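Local coordinates for protein putative cytochrome P450 154A1 (Streptomyces coelicolor, PDB 1ODO) that is a putative cytochrome P450, a heme protein of the P450 fold, and holds iron protoporphyrin IX together with 4-phenyl-1H-imidazole, at residues A360-E363 / V364-L368; A113-P116 / A117-M121. All coordinates share one frame; numbering follows the deposited sequence.

Contact 1 of 2, residues A360-E363 / V364-L368; sequences ARME and VTLAL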
loop_
_atom_site.group_PDB
_atom_site.type_symbol
_atom_site.label_atom_id
_atom_site.label_comp_id
_atom_site.label_asym_id
_atom_site.label_seq_id
_atom_site.Cartn_x
_atom_site.Cartn_y
_atom_site.Cartn_z
ATOM N N ALA A 360 -2.241 7.411 6.794
ATOM C CA ALA A 360 -2.932 6.126 6.695
ATOM C C ALA A 360 -3.280 5.623 8.095
ATOM O O ALA A 360 -4.399 5.180 8.350
ATOM C CB ALA A 360 -2.055 5.101 5.971
ATOM N N ARG A 361 -2.316 5.694 9.006
ATOM C CA ARG A 361 -2.557 5.240 10.368
ATOM C C ARG A 361 -3.735 6.006 10.972
ATOM O O ARG A 361 -4.620 5.409 11.582
ATOM C CB ARG A 361 -1.290 5.414 11.214
ATOM C CG ARG A 361 -0.265 4.291 11.006
ATOM C CD ARG A 361 1.088 4.602 11.635
ATOM N NE ARG A 361 1.858 3.382 11.877
ATOM C CZ ARG A 361 3.172 3.267 11.706
ATOM N NH1 ARG A 361 3.889 4.301 11.279
ATOM N NH2 ARG A 361 3.774 2.117 11.977
ATOM N N MET A 362 -3.767 7.321 10.774
ATOM C CA MET A 362 -4.858 8.121 11.319
ATOM C C MET A 362 -6.196 7.730 10.696
ATOM O O MET A 362 -7.191 7.573 11.402
ATOM C CB MET A 362 -4.604 9.616 11.100
ATOM C CG MET A 362 -5.628 10.497 11.806
ATOM S SD MET A 362 -5.211 12.249 11.753
ATOM C CE MET A 362 -5.583 12.590 10.054
ATOM N N GLU A 363 -6.218 7.567 9.376
ATOM C CA GLU A 363 -7.440 7.191 8.675
ATOM C C GLU A 363 -8.048 5.912 9.231
ATOM O O GLU A 363 -9.240 5.855 9.523
ATOM C CB GLU A 363 -7.167 6.989 7.178
ATOM C CG GLU A 363 -6.999 8.277 6.383
ATOM C CD GLU A 363 -6.838 8.021 4.893
ATOM O OE1 GLU A 363 -7.564 7.159 4.356
ATOM O OE2 GLU A 363 -5.999 8.691 4.256
ATOM N N VAL A 364 -7.223 4.881 9.378
ATOM C CA VAL A 364 -7.703 3.606 9.893
ATOM C C VAL A 364 -8.130 3.650 11.355
ATOM O O VAL A 364 -9.177 3.110 11.711
ATOM C CB VAL A 364 -6.647 2.500 9.714
ATOM C CG1 VAL A 364 -7.223 1.159 10.139
ATOM C CG2 VAL A 364 -6.192 2.444 8.260
ATOM N N THR A 365 -7.333 4.284 12.206
ATOM C CA THR A 365 -7.694 4.353 13.618
ATOM C C THR A 365 -9.021 5.096 13.791
ATOM O O THR A 365 -9.891 4.653 14.541
ATOM C CB THR A 365 -6.583 5.029 14.465
ATOM O OG1 THR A 365 -6.378 6.372 14.019
ATOM C CG2 THR A 365 -5.274 4.254 14.336
ATOM N N LEU A 366 -9.183 6.208 13.081
ATOM C CA LEU A 366 -10.416 6.989 13.169
ATOM C C LEU A 366 -11.609 6.193 12.641
ATOM O O LEU A 366 -12.687 6.189 13.247
ATOM C CB LEU A 366 -10.282 8.292 12.376
ATOM C CG LEU A 366 -9.466 9.409 13.031
ATOM C CD1 LEU A 366 -9.391 10.597 12.093
ATOM C CD2 LEU A 366 -10.122 9.817 14.350
ATOM N N ALA A 367 -11.416 5.519 11.511
ATOM C CA ALA A 367 -12.485 4.727 10.919
ATOM C C ALA A 367 -12.945 3.640 11.887
ATOM O O ALA A 367 -14.143 3.458 12.098
ATOM C CB ALA A 367 -12.011 4.105 9.609
ATOM N N LEU A 368 -11.997 2.928 12.489
ATOM C CA LEU A 368 -12.347 1.867 13.430
ATOM C C LEU A 368 -13.144 2.386 14.619
ATOM O O LEU A 368 -14.184 1.829 14.964
ATOM C CB LEU A 368 -11.092 1.161 13.944
ATOM C CG LEU A 368 -10.302 0.336 12.928
ATOM C CD1 LEU A 368 -9.088 -0.274 13.617
ATOM C CD2 LEU A 368 -11.188 -0.755 12.340
#

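Contact 2 of 2, residues A113-P116 / A117-M121; sequences AMRP and AVEAM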
loop_
_atom_site.group_PDB
_atom_site.type_symbol
_atom_site.label_atom_id
_atom_site.label_comp_id
_atom_site.label_asym_id
_atom_site.label_seq_id
_atom_site.Cartn_x
_atom_site.Cartn_y
_atom_site.Cartn_z
ATOM N N ALA A 113 -3.052 18.564 11.867
ATOM C CA ALA A 113 -3.930 19.646 11.428
ATOM C C ALA A 113 -5.092 19.139 10.579
ATOM O O ALA A 113 -6.131 19.791 10.489
ATOM C CB ALA A 113 -3.127 20.681 10.644
ATOM N N MET A 114 -4.913 17.974 9.963
ATOM C CA MET A 114 -5.948 17.381 9.120
ATOM C C MET A 114 -6.948 16.528 9.894
ATOM O O MET A 114 -7.993 16.161 9.361
ATOM C CB MET A 114 -5.319 16.486 8.052
ATOM C CG MET A 114 -4.437 17.181 7.050
ATOM S SD MET A 114 -3.782 15.953 5.903
ATOM C CE MET A 114 -5.276 15.551 4.970
ATOM N N ARG A 115 -6.628 16.204 11.142
ATOM C CA ARG A 115 -7.523 15.380 11.946
ATOM C C ARG A 115 -8.996 15.786 11.907
ATOM O O ARG A 115 -9.858 14.953 11.634
ATOM C CB ARG A 115 -7.027 15.310 13.394
ATOM C CG ARG A 115 -7.795 14.321 14.266
ATOM C CD ARG A 115 -7.105 14.114 15.610
ATOM N NE ARG A 115 -5.869 13.345 15.482
ATOM C CZ ARG A 115 -5.815 12.015 15.441
ATOM N NH1 ARG A 115 -6.932 11.302 15.525
ATOM N NH2 ARG A 115 -4.647 11.397 15.308
ATOM N N PRO A 116 -9.308 17.067 12.162
ATOM C CA PRO A 116 -10.711 17.494 12.136
ATOM C C PRO A 116 -11.402 17.188 10.811
ATOM O O PRO A 116 -12.532 16.703 10.790
ATOM C CB PRO A 116 -10.621 18.993 12.409
ATOM C CG PRO A 116 -9.416 19.089 13.293
ATOM C CD PRO A 116 -8.438 18.177 12.587
ATOM N N ALA A 117 -10.720 17.471 9.707
ATOM C CA ALA A 117 -11.289 17.217 8.390
ATOM C C ALA A 117 -11.499 15.725 8.165
ATOM O O ALA A 117 -12.545 15.305 7.676
ATOM C CB ALA A 117 -10.381 17.792 7.300
ATOM N N VAL A 118 -10.506 14.918 8.523
ATOM C CA VAL A 118 -10.626 13.475 8.340
ATOM C C VAL A 118 -11.732 12.905 9.230
ATOM O O VAL A 118 -12.511 12.060 8.793
ATOM C CB VAL A 118 -9.282 12.764 8.628
ATOM C CG1 VAL A 118 -9.433 11.249 8.444
ATOM C CG2 VAL A 118 -8.210 13.301 7.683
ATOM N N GLU A 119 -11.812 13.370 10.474
ATOM C CA GLU A 119 -12.845 12.877 11.374
ATOM C C GLU A 119 -14.220 13.163 10.777
ATOM O O GLU A 119 -15.120 12.330 10.849
ATOM C CB GLU A 119 -12.739 13.542 12.752
ATOM C CG GLU A 119 -11.482 13.185 13.519
ATOM C CD GLU A 119 -11.599 13.490 15.004
ATOM O OE1 GLU A 119 -12.487 12.902 15.658
ATOM O OE2 GLU A 119 -10.804 14.311 15.512
ATOM N N ALA A 120 -14.371 14.349 10.191
ATOM C CA ALA A 120 -15.635 14.748 9.580
ATOM C C ALA A 120 -15.984 13.795 8.441
ATOM O O ALA A 120 -17.131 13.363 8.310
ATOM C CB ALA A 120 -15.540 16.184 9.064
ATOM N N MET A 121 -14.993 13.470 7.616
ATOM C CA MET A 121 -15.210 12.561 6.493
ATOM C C MET A 121 -15.637 11.192 7.012
ATOM O O MET A 121 -16.544 10.559 6.464
ATOM C CB MET A 121 -13.928 12.416 5.669
ATOM C CG MET A 121 -13.530 13.668 4.913
ATOM S SD MET A 121 -11.889 13.505 4.172
ATOM C CE MET A 121 -11.297 15.193 4.243
HETATM O O HOH W 1 -8.583 19.586 9.272
#

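Contact 1 of 2, residues A360-E363 / V364-L368
L366 runs back along one helical turn toward M362. Its CB sits 3.3 Å from M362 O, and CG keeps the same 3.3 Å from M362 O because chi1 of -77° sets CG opposite its own carbonyl carbon. Beyond CG, the CD1 branch reaches M362 CG at 3.8 Å, so the two side chains lie alongside each other and point the same way. M362 O also accepts the amide of L366: N to O is 2.9 Å, with an N-H...O angle of 165°. A second polar group approaches there, T365 OG1, which stands 3.0 Å from M362 O and 3.2 Å from R361 O; its single proton could serve either carbonyl. T365 N meanwhile bonds R361 O at 3.0 Å. The neighbouring faces of this helix, which in the P450 fold is the L helix, are occupied by A360 and E363 touching the heme and by V364 on V250 and V279, while R361 forms a salt bridge to E280. Chemically, the threonine can be satisfied within its own helix, while M362 and L366 offer an apolar side to helix 108-131, where it meets V118 and also the side chains of R115 and E119.

Contact 2 of 2, residues A113-P116 / A117-M121
The guanidinium of R115 and the carboxylate of E119, four residues on, are the flat groups here, and their planes are turned 74° against each other. They do not meet as an ion pair, since R115 NH1 and E119 OE2 remain 4.9 Å apart. Against one face of the guanidinium lies the sulfur of M362 from helix 357-374, and the same arginine also touches L366. On the carboxylate, it is OE2 that meets the arginine stem, 3.3 Å from R115 CG. That meeting follows from chi1 of R115, -172°, which turns CG away from its backbone N and along the helix toward E119. The glutamate stem in turn passes close to the backbone, with E119 CG 3.1 Å from R115 O, the carbonyl that accepts E119 N at 2.8 Å.

Immediately after R115 the helix is kinked: P116 has no amide hydrogen, and its N makes no bond to the preceding turn. Next to it, A117 N gives its hydrogen to a water, 3.0 Å from the water oxygen, and that water donates to A113 O at 2.7 Å. The solvent molecule thus replaces the direct bond between A117 N and A113 O. Regular bonding is back at V118, whose N-H points at M114 O with an angle of 169°. V118 CG2 comes within 4.3 Å of M114 CB, a loose apolar contact; V118 reaches on to M362 of helix 357-374, and M114 to L156 of helix 147-157.

Chemically, the arginine and glutamate touch through methylenes and one carboxylate oxygen. Any attraction between their charges therefore acts without contact and is probably modest, while the water gives A113 O and A117 N a partner beside the proline kink.

Overall arrangement
Both contacts are single-helix, one-turn arrangements, on helix 357-374 for contact 1 and helix 108-131 for contact 2, and these helices pack on each other. The centres lie about 11 Å apart. Contact 1 is buried, and two of its residues touch the heme; contact 2 belongs to the surface, with V118 as its one buried residue. They join directly: M362 CE approaches V118 CG2 at 3.6 Å, and L366 CD1 approaches E119 CG at 3.6 Å. Chemistry follows position. The inner helix can take up its hydroxyl with its own carbonyls, whereas the outer one tolerates a proline kink bridged by water and carries charged side chains that, with V118, pack on M362 and L366.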